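Local coordinates for L-threonine dehydrogenase (Flavobacterium frigidimaris, PDB 2YY7), which probably oxidises L-threonine at its 3-hydroxyl with NAD as the cofactor, as an epimerase-like member of the short-chain dehydrogenase-reductase superfamily, at residues P3-G9 and I69-M75; K112-S118 and D164-Y170. One frame throughout, in Å; residues are numbered along the deposited sequence.

Contact 1: P3-G9 and I69-M75; sequences PKILIIG and ITDIYLM. With NAD (nicotinamide-adenine-dinucleotide), chain E.
Seven hydrogen bonds tie 3-9 to 69-75 as parallel partners. At the N-terminal end Lys4 O takes both Thr70 N (2.9 Å) and Asp71 N (3.2 Å), while Lys4 N gives to Thr70 OG1 (3.0 Å); this hydroxyl, with Thr70 at chi1 p, in turn donates to Asp71 OD2 (2.9 Å). The regular ladder follows: Leu6 N to Asp71 O 2.9 Å, Tyr73 N to Leu6 O 3.0 Å, Ile8 N to Tyr73 O 2.9 Å, and Met75 N to Ile8 O 2.8 Å. Strands 5-8 and 71-74 run 4.8 Å apart at 14°, with Ile5 beside Asp71, Leu6 beside Ile72, Ile7 beside Tyr73 and Ile8 beside Leu74. On one face Ile5 CG2 meets Tyr73 CD2 (3.4 Å), and Leu22 and Thr19 of helix 13-26 cover Ile5 and Ile7. On the other, Leu6 CB touches Ile69 CD1 (3.7 Å), Ile8 CD1 meets Ile72 CG2 (3.9 Å) and Ile8 CG2 meets Leu74 CD1 (4.0 Å). Gly9 turns to phi/psi 87/39; a CB there would jam against Ile8 O and clash with NAD O4B, and Gly9 CA lies 3.6 Å from NAD O4B. Met75 O comes within 3.1 Å of NAD C5D. Buried parallel strands whose C-terminal ends meet the dinucleotide, the first running through glycine into helix 13-26, are the hallmark of the NAD-binding Rossmann fold.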
loop_
_atom_site.group_PDB
_atom_site.type_symbol
_atom_site.label_atom_id
_atom_site.label_comp_id
_atom_site.label_asym_id
_atom_site.label_seq_id
_atom_site.Cartn_x
_atom_site.Cartn_y
_atom_site.Cartn_z
ATOM N N PRO A 3 -0.835 -3.939 -32.419
ATOM C CA PRO A 3 -0.426 -2.892 -31.487
ATOM C C PRO A 3 1.023 -2.479 -31.701
ATOM O O PRO A 3 1.808 -3.206 -32.307
ATOM C CB PRO A 3 -0.636 -3.550 -30.131
ATOM C CG PRO A 3 -0.241 -4.969 -30.407
ATOM C CD PRO A 3 -0.923 -5.244 -31.737
ATOM N N LYS A 4 1.360 -1.294 -31.211
ATOM C CA LYS A 4 2.716 -0.788 -31.299
ATOM C C LYS A 4 3.160 -0.857 -29.842
ATOM O O LYS A 4 2.691 -0.087 -29.004
ATOM C CB LYS A 4 2.721 0.651 -31.808
ATOM C CG LYS A 4 4.102 1.153 -32.148
ATOM C CD LYS A 4 4.766 0.269 -33.197
ATOM C CE LYS A 4 6.146 0.795 -33.552
ATOM N NZ LYS A 4 6.060 2.178 -34.112
ATOM N N ILE A 5 4.063 -1.785 -29.553
ATOM C CA ILE A 5 4.518 -2.036 -28.193
ATOM C C ILE A 5 5.831 -1.407 -27.735
ATOM O O ILE A 5 6.816 -1.374 -28.469
ATOM C CB ILE A 5 4.620 -3.565 -27.961
ATOM C CG1 ILE A 5 3.278 -4.226 -28.295
ATOM C CG2 ILE A 5 5.024 -3.856 -26.516
ATOM C CD1 ILE A 5 3.344 -5.736 -28.438
ATOM N N LEU A 6 5.826 -0.922 -26.500
ATOM C CA LEU A 6 7.015 -0.348 -25.889
ATOM C C LEU A 6 7.286 -1.130 -24.610
ATOM O O LEU A 6 6.465 -1.141 -23.688
ATOM C CB LEU A 6 6.813 1.131 -25.548
ATOM C CG LEU A 6 7.962 1.755 -24.745
ATOM C CD1 LEU A 6 9.263 1.691 -25.553
ATOM C CD2 LEU A 6 7.617 3.198 -24.390
ATOM N N ILE A 7 8.424 -1.815 -24.569
ATOM C CA ILE A 7 8.800 -2.578 -23.389
ATOM C C ILE A 7 9.863 -1.784 -22.635
ATOM O O ILE A 7 10.955 -1.546 -23.150
ATOM C CB ILE A 7 9.374 -3.957 -23.771
ATOM C CG1 ILE A 7 8.301 -4.787 -24.480
ATOM C CG2 ILE A 7 9.859 -4.680 -22.520
ATOM C CD1 ILE A 7 8.820 -6.071 -25.078
ATOM N N ILE A 8 9.526 -1.360 -21.423
ATOM C CA ILE A 8 10.443 -0.592 -20.593
ATOM C C ILE A 8 11.132 -1.585 -19.659
ATOM O O ILE A 8 10.467 -2.311 -18.916
ATOM C CB ILE A 8 9.671 0.474 -19.786
ATOM C CG1 ILE A 8 8.889 1.371 -20.751
ATOM C CG2 ILE A 8 10.635 1.319 -18.953
ATOM C CD1 ILE A 8 8.058 2.444 -20.055
ATOM N N GLY A 9 12.464 -1.618 -19.718
ATOM C CA GLY A 9 13.237 -2.549 -18.916
ATOM C C GLY A 9 13.354 -3.843 -19.704
ATOM O O GLY A 9 13.306 -4.932 -19.139
ATOM N N ILE A 69 3.208 4.616 -29.801
ATOM C CA ILE A 69 2.906 3.476 -28.940
ATOM C C ILE A 69 1.455 3.357 -28.496
ATOM O O ILE A 69 0.817 4.354 -28.153
ATOM C CB ILE A 69 3.788 3.516 -27.668
ATOM C CG1 ILE A 69 5.270 3.472 -28.064
ATOM C CG2 ILE A 69 3.417 2.364 -26.726
ATOM C CD1 ILE A 69 5.661 2.238 -28.844
ATOM N N THR A 70 0.944 2.127 -28.491
ATOM C CA THR A 70 -0.420 1.864 -28.047
ATOM C C THR A 70 -0.394 1.029 -26.761
ATOM O O THR A 70 -1.256 1.189 -25.903
ATOM C CB THR A 70 -1.246 1.106 -29.120
ATOM O OG1 THR A 70 -0.672 -0.185 -29.352
ATOM C CG2 THR A 70 -1.270 1.890 -30.425
ATOM N N ASP A 71 0.603 0.155 -26.630
ATOM C CA ASP A 71 0.739 -0.706 -25.453
ATOM C C ASP A 71 2.091 -0.548 -24.749
ATOM O O ASP A 71 3.137 -0.495 -25.394
ATOM C CB ASP A 71 0.603 -2.188 -25.831
ATOM C CG ASP A 71 -0.749 -2.538 -26.426
ATOM O OD1 ASP A 71 -1.120 -3.729 -26.330
ATOM O OD2 ASP A 71 -1.427 -1.654 -26.993
ATOM N N ILE A 72 2.070 -0.497 -23.423
ATOM C CA ILE A 72 3.307 -0.392 -22.662
ATOM C C ILE A 72 3.415 -1.514 -21.638
ATOM O O ILE A 72 2.480 -1.763 -20.872
ATOM C CB ILE A 72 3.428 0.960 -21.907
ATOM C CG1 ILE A 72 3.681 2.096 -22.900
ATOM C CG2 ILE A 72 4.579 0.891 -20.883
ATOM C CD1 ILE A 72 3.970 3.432 -22.244
ATOM N N TYR A 73 4.550 -2.208 -21.662
ATOM C CA TYR A 73 4.842 -3.266 -20.704
ATOM C C TYR A 73 5.949 -2.662 -19.835
ATOM O O TYR A 73 7.103 -2.572 -20.266
ATOM C CB TYR A 73 5.363 -4.529 -21.406
ATOM C CG TYR A 73 4.333 -5.269 -22.235
ATOM C CD1 TYR A 73 3.873 -6.532 -21.850
ATOM C CD2 TYR A 73 3.833 -4.717 -23.414
ATOM C CE1 TYR A 73 2.940 -7.232 -22.626
ATOM C CE2 TYR A 73 2.898 -5.404 -24.198
ATOM C CZ TYR A 73 2.457 -6.660 -23.799
ATOM O OH TYR A 73 1.539 -7.337 -24.571
ATOM N N LEU A 74 5.588 -2.223 -18.632
ATOM C CA LEU A 74 6.540 -1.612 -17.698
ATOM C C LEU A 74 7.185 -2.675 -16.814
ATOM O O LEU A 74 6.618 -3.095 -15.801
ATOM C CB LEU A 74 5.823 -0.581 -16.826
ATOM C CG LEU A 74 6.599 0.079 -15.679
ATOM C CD1 LEU A 74 7.802 0.834 -16.216
ATOM C CD2 LEU A 74 5.674 1.025 -14.936
ATOM N N MET A 75 8.382 -3.094 -17.198
ATOM C CA MET A 75 9.096 -4.131 -16.471
ATOM C C MET A 75 10.180 -3.591 -15.553
ATOM O O MET A 75 10.683 -4.319 -14.705
ATOM C CB MET A 75 9.721 -5.111 -17.465
ATOM C CG MET A 75 8.760 -5.569 -18.552
ATOM S SD MET A 75 7.241 -6.293 -17.880
ATOM C CE MET A 75 7.773 -7.981 -17.598
HETATM P PA NAD E . 15.476 -7.363 -13.945
HETATM O O1A NAD E . 16.139 -8.584 -14.485
HETATM O O2A NAD E . 16.128 -6.755 -12.756
HETATM O O5B NAD E . 15.201 -6.314 -15.098
HETATM C C5B NAD E . 14.935 -4.970 -14.816
HETATM C C4B NAD E . 15.346 -4.124 -15.996
HETATM O O4B NAD E . 14.890 -2.792 -15.752
HETATM C C3B NAD E . 16.882 -4.090 -16.178
HETATM O O3B NAD E . 17.263 -4.435 -17.522
HETATM C C2B NAD E . 17.247 -2.659 -15.763
HETATM O O2B NAD E . 18.376 -2.162 -16.460
HETATM C C1B NAD E . 15.951 -1.904 -16.096
HETATM N N9A NAD E . 15.853 -0.610 -15.405
HETATM C C8A NAD E . 16.182 -0.356 -14.074
HETATM N N7A NAD E . 15.976 0.948 -13.838
HETATM C C5A NAD E . 15.508 1.499 -14.980
HETATM C C6A NAD E . 15.172 2.806 -15.296
HETATM N N6A NAD E . 15.352 3.772 -14.421
HETATM N N1A NAD E . 14.749 3.098 -16.566
HETATM C C2A NAD E . 14.648 2.108 -17.532
HETATM N N3A NAD E . 15.006 0.805 -17.246
HETATM C C4A NAD E . 15.437 0.530 -15.972
HETATM O O3 NAD E . 13.999 -7.745 -13.445
HETATM P PN NAD E . 12.965 -8.847 -14.035
HETATM O O1N NAD E . 12.920 -8.841 -15.535
HETATM O O2N NAD E . 13.197 -10.084 -13.240
HETATM O O5D NAD E . 11.553 -8.245 -13.505
HETATM C C5D NAD E . 10.763 -7.383 -14.336
HETATM C C4D NAD E . 9.439 -7.056 -13.591
HETATM O O4D NAD E . 8.808 -8.255 -13.180
HETATM C C3D NAD E . 9.642 -6.256 -12.301
HETATM O O3D NAD E . 8.525 -5.391 -12.125
HETATM C C2D NAD E . 9.577 -7.306 -11.218
HETATM O O2D NAD E . 9.266 -6.676 -9.998
HETATM C C1D NAD E . 8.520 -8.266 -11.765
HETATM N N1N NAD E . 8.673 -9.601 -11.141
HETATM C C2N NAD E . 9.769 -10.381 -11.448
HETATM C C3N NAD E . 9.904 -11.633 -10.857
HETATM C C7N NAD E . 11.024 -12.553 -11.260
HETATM O O7N NAD E . 11.098 -13.740 -10.549
HETATM N N7N NAD E . 11.922 -12.228 -12.207
HETATM C C4N NAD E . 8.942 -12.089 -9.937
HETATM C C5N NAD E . 7.824 -11.299 -9.656
HETATM C C6N NAD E . 7.702 -10.053 -10.240
#

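Contact 2: K112-S118 and D164-Y170; sequences KIFWPSS and DVRSIRY. With NAD (nicotinamide-adenine-dinucleotide), chain E.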
loop_
_atom_site.group_PDB
_atom_site.type_symbol
_atom_site.label_atom_id
_atom_site.label_comp_id
_atom_site.label_asym_id
_atom_site.label_seq_id
_atom_site.Cartn_x
_atom_site.Cartn_y
_atom_site.Cartn_z
ATOM N N LYS A 112 -3.232 0.540 -23.706
ATOM C CA LYS A 112 -3.191 -0.560 -22.755
ATOM C C LYS A 112 -1.871 -0.631 -21.991
ATOM O O LYS A 112 -0.821 -0.221 -22.490
ATOM C CB LYS A 112 -3.427 -1.871 -23.519
ATOM C CG LYS A 112 -3.665 -3.114 -22.666
ATOM C CD LYS A 112 -3.824 -4.365 -23.547
ATOM C CE LYS A 112 -5.028 -4.259 -24.481
ATOM N NZ LYS A 112 -5.196 -5.479 -25.341
ATOM N N ILE A 113 -1.934 -1.172 -20.781
ATOM C CA ILE A 113 -0.753 -1.300 -19.947
ATOM C C ILE A 113 -0.646 -2.663 -19.295
ATOM O O ILE A 113 -1.651 -3.244 -18.868
ATOM C CB ILE A 113 -0.762 -0.277 -18.779
ATOM C CG1 ILE A 113 -0.668 1.150 -19.312
ATOM C CG2 ILE A 113 0.395 -0.568 -17.820
ATOM C CD1 ILE A 113 -0.906 2.200 -18.245
ATOM N N PHE A 114 0.575 -3.181 -19.246
ATOM C CA PHE A 114 0.836 -4.410 -18.523
ATOM C C PHE A 114 1.871 -3.994 -17.490
ATOM O O PHE A 114 2.891 -3.385 -17.829
ATOM C CB PHE A 114 1.457 -5.529 -19.360
ATOM C CG PHE A 114 1.887 -6.711 -18.515
ATOM C CD1 PHE A 114 0.936 -7.593 -17.997
ATOM C CD2 PHE A 114 3.221 -6.867 -18.132
ATOM C CE1 PHE A 114 1.297 -8.606 -17.107
ATOM C CE2 PHE A 114 3.601 -7.878 -17.239
ATOM C CZ PHE A 114 2.633 -8.749 -16.724
ATOM N N TRP A 115 1.595 -4.304 -16.234
ATOM C CA TRP A 115 2.506 -3.988 -15.148
ATOM C C TRP A 115 2.463 -5.192 -14.219
ATOM O O TRP A 115 1.409 -5.544 -13.700
ATOM C CB TRP A 115 2.051 -2.735 -14.404
ATOM C CG TRP A 115 2.855 -2.493 -13.163
ATOM C CD1 TRP A 115 4.127 -2.002 -13.084
ATOM C CD2 TRP A 115 2.468 -2.821 -11.826
ATOM N NE1 TRP A 115 4.558 -2.006 -11.781
ATOM C CE2 TRP A 115 3.558 -2.505 -10.987
ATOM C CE3 TRP A 115 1.306 -3.357 -11.256
ATOM C CZ2 TRP A 115 3.519 -2.706 -9.602
ATOM C CZ3 TRP A 115 1.268 -3.559 -9.876
ATOM C CH2 TRP A 115 2.367 -3.231 -9.067
ATOM N N PRO A 116 3.608 -5.849 -14.006
ATOM C CA PRO A 116 3.600 -7.015 -13.129
ATOM C C PRO A 116 3.784 -6.713 -11.651
ATOM O O PRO A 116 4.566 -5.836 -11.266
ATOM C CB PRO A 116 4.744 -7.845 -13.676
ATOM C CG PRO A 116 5.772 -6.767 -13.986
ATOM C CD PRO A 116 4.925 -5.687 -14.658
ATOM N N SER A 117 3.033 -7.439 -10.833
ATOM C CA SER A 117 3.139 -7.323 -9.390
ATOM C C SER A 117 4.000 -8.527 -9.039
ATOM O O SER A 117 4.715 -9.051 -9.901
ATOM C CB SER A 117 1.767 -7.448 -8.727
ATOM O OG SER A 117 1.871 -7.326 -7.316
ATOM N N SER A 118 3.921 -8.978 -7.793
ATOM C CA SER A 118 4.708 -10.123 -7.358
ATOM C C SER A 118 4.100 -10.810 -6.140
ATOM O O SER A 118 3.295 -10.221 -5.418
ATOM C CB SER A 118 6.135 -9.667 -7.024
ATOM O OG SER A 118 6.851 -10.680 -6.351
ATOM N N ASP A 164 -7.050 0.946 -19.072
ATOM C CA ASP A 164 -6.951 -0.497 -19.279
ATOM C C ASP A 164 -5.563 -0.946 -18.828
ATOM O O ASP A 164 -4.618 -0.945 -19.618
ATOM C CB ASP A 164 -7.136 -0.848 -20.758
ATOM C CG ASP A 164 -7.238 -2.352 -21.001
ATOM O OD1 ASP A 164 -6.991 -3.149 -20.070
ATOM O OD2 ASP A 164 -7.564 -2.743 -22.140
ATOM N N VAL A 165 -5.439 -1.307 -17.554
ATOM C CA VAL A 165 -4.164 -1.772 -17.013
ATOM C C VAL A 165 -4.350 -3.188 -16.485
ATOM O O VAL A 165 -5.252 -3.456 -15.690
ATOM C CB VAL A 165 -3.648 -0.844 -15.881
ATOM C CG1 VAL A 165 -4.730 -0.644 -14.826
ATOM C CG2 VAL A 165 -2.388 -1.436 -15.259
ATOM N N ARG A 166 -3.495 -4.093 -16.944
ATOM C CA ARG A 166 -3.576 -5.493 -16.558
ATOM C C ARG A 166 -2.323 -5.916 -15.815
ATOM O O ARG A 166 -1.217 -5.486 -16.150
ATOM C CB ARG A 166 -3.787 -6.335 -17.813
ATOM C CG ARG A 166 -4.865 -5.728 -18.707
ATOM C CD ARG A 166 -5.198 -6.554 -19.936
ATOM N NE ARG A 166 -6.191 -5.855 -20.747
ATOM C CZ ARG A 166 -6.816 -6.372 -21.799
ATOM N NH1 ARG A 166 -6.557 -7.611 -22.189
ATOM N NH2 ARG A 166 -7.703 -5.641 -22.464
ATOM N N SER A 167 -2.495 -6.771 -14.811
ATOM C CA SER A 167 -1.373 -7.218 -13.998
ATOM C C SER A 167 -1.483 -8.649 -13.484
ATOM O O SER A 167 -2.575 -9.201 -13.358
ATOM C CB SER A 167 -1.220 -6.283 -12.795
ATOM O OG SER A 167 -0.109 -6.652 -11.991
ATOM N N ILE A 168 -0.327 -9.240 -13.200
ATOM C CA ILE A 168 -0.258 -10.575 -12.633
ATOM C C ILE A 168 0.846 -10.603 -11.576
ATOM O O ILE A 168 1.879 -9.936 -11.707
ATOM C CB ILE A 168 0.009 -11.678 -13.707
ATOM C CG1 ILE A 168 1.247 -11.344 -14.529
ATOM C CG2 ILE A 168 -1.202 -11.819 -14.626
ATOM C CD1 ILE A 168 1.453 -12.301 -15.698
ATOM N N ARG A 169 0.606 -11.354 -10.512
ATOM C CA ARG A 169 1.570 -11.480 -9.433
ATOM C C ARG A 169 2.489 -12.662 -9.748
ATOM O O ARG A 169 2.259 -13.778 -9.281
ATOM C CB ARG A 169 0.828 -11.700 -8.103
ATOM C CG ARG A 169 -0.061 -10.523 -7.673
ATOM C CD ARG A 169 -1.048 -10.940 -6.569
ATOM N NE ARG A 169 -1.887 -9.829 -6.111
ATOM C CZ ARG A 169 -3.082 -9.977 -5.540
ATOM N NH1 ARG A 169 -3.589 -11.191 -5.349
ATOM N NH2 ARG A 169 -3.781 -8.911 -5.173
ATOM N N TYR A 170 3.524 -12.424 -10.557
ATOM C CA TYR A 170 4.459 -13.497 -10.918
ATOM C C TYR A 170 5.089 -14.168 -9.698
ATOM O O TYR A 170 5.473 -13.494 -8.742
ATOM C CB TYR A 170 5.663 -12.984 -11.714
ATOM C CG TYR A 170 5.458 -12.353 -13.075
ATOM C CD1 TYR A 170 4.780 -13.014 -14.101
ATOM C CD2 TYR A 170 6.060 -11.131 -13.367
ATOM C CE1 TYR A 170 4.717 -12.458 -15.395
ATOM C CE2 TYR A 170 6.004 -10.578 -14.639
ATOM C CZ TYR A 170 5.337 -11.239 -15.646
ATOM O OH TYR A 170 5.304 -10.658 -16.896
HETATM P PA NAD E . 15.476 -7.363 -13.945
HETATM O O1A NAD E . 16.139 -8.584 -14.485
HETATM O O2A NAD E . 16.128 -6.755 -12.756
HETATM O O5B NAD E . 15.201 -6.314 -15.098
HETATM C C5B NAD E . 14.935 -4.970 -14.816
HETATM C C4B NAD E . 15.346 -4.124 -15.996
HETATM O O4B NAD E . 14.890 -2.792 -15.752
HETATM C C3B NAD E . 16.882 -4.090 -16.178
HETATM O O3B NAD E . 17.263 -4.435 -17.522
HETATM C C2B NAD E . 17.247 -2.659 -15.763
HETATM O O2B NAD E . 18.376 -2.162 -16.460
HETATM C C1B NAD E . 15.951 -1.904 -16.096
HETATM N N9A NAD E . 15.853 -0.610 -15.405
HETATM C C8A NAD E . 16.182 -0.356 -14.074
HETATM N N7A NAD E . 15.976 0.948 -13.838
HETATM C C5A NAD E . 15.508 1.499 -14.980
HETATM C C6A NAD E . 15.172 2.806 -15.296
HETATM N N6A NAD E . 15.352 3.772 -14.421
HETATM N N1A NAD E . 14.749 3.098 -16.566
HETATM C C2A NAD E . 14.648 2.108 -17.532
HETATM N N3A NAD E . 15.006 0.805 -17.246
HETATM C C4A NAD E . 15.437 0.530 -15.972
HETATM O O3 NAD E . 13.999 -7.745 -13.445
HETATM P PN NAD E . 12.965 -8.847 -14.035
HETATM O O1N NAD E . 12.920 -8.841 -15.535
HETATM O O2N NAD E . 13.197 -10.084 -13.240
HETATM O O5D NAD E . 11.553 -8.245 -13.505
HETATM C C5D NAD E . 10.763 -7.383 -14.336
HETATM C C4D NAD E . 9.439 -7.056 -13.591
HETATM O O4D NAD E . 8.808 -8.255 -13.180
HETATM C C3D NAD E . 9.642 -6.256 -12.301
HETATM O O3D NAD E . 8.525 -5.391 -12.125
HETATM C C2D NAD E . 9.577 -7.306 -11.218
HETATM O O2D NAD E . 9.266 -6.676 -9.998
HETATM C C1D NAD E . 8.520 -8.266 -11.765
HETATM N N1N NAD E . 8.673 -9.601 -11.141
HETATM C C2N NAD E . 9.769 -10.381 -11.448
HETATM C C3N NAD E . 9.904 -11.633 -10.857
HETATM C C7N NAD E . 11.024 -12.553 -11.260
HETATM O O7N NAD E . 11.098 -13.740 -10.549
HETATM N N7N NAD E . 11.922 -12.228 -12.207
HETATM C C4N NAD E . 8.942 -12.089 -9.937
HETATM C C5N NAD E . 7.824 -11.299 -9.656
HETATM C C6N NAD E . 7.702 -10.053 -10.240
HETATM O O HOH W 1 -8.158 -6.301 -25.422
#
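Phe114 centres an apolar cluster: its CZ meets Ile168 CG1 at 3.7 Å, at the ring edge, and Tyr170 CZ at 3.8 Å. On the opposite face Ile113 CG2 packs on Val165 CG2 (3.9 Å). Between these layers the parallel backbones bond through Ile113 N to Asp164 O (2.9 Å), Arg166 N to Ile113 O (2.8 Å) and Trp115 N to Arg166 O (3.1 Å); beyond an irregular step, Ser117 N reaches Ile168 O (2.9 Å). There Ser117 O lies 3.2 Å from NAD C6N and Tyr170 O 3.3 Å from NAD C5N, beside the nicotinamide. At the far, polar edge Arg166 NE salt-bridges Asp164 OD1 (2.9 Å), and a water accepts from Lys112 NZ and Arg166 NH2, both at 3.1 Å, between two like charges; Lys112 NZ also bonds Met227 O, and Arg166 NH1 Ala229 O. Helix 216-228 covers Phe114 and Ile168, its Thr223 hydrogen-bonding Tyr170 OH; helix 87-106 packs on Ile113, and helix 142-161 supplies Glu151 to Ser117 and Arg169, while strand 71-74 flanks 112-118.

In the fold
Contacts 1 and 2 are neighbouring parallel parts of one mixed sheet, their centres 12 Å apart, with strand 71-74 of the first lying beside strand 112-118 of the second. The seam is made by probable hydrogen bonds from Lys112 N to Thr70 O (3.0 Å) and Phe114 N to Ile72 O (2.9 Å), and by Tyr73 CD1 packing on Phe114 CB (3.6 Å). Both are buried, though contact 2 sits nearer the chain centre, about 9 Å against 15 Å. Contact 1 is mostly aliphatic and regularly laddered, and approaches the ribose parts of NAD; contact 2 is more aromatic, charged at one end, irregular at the other, and borders the nicotinamide.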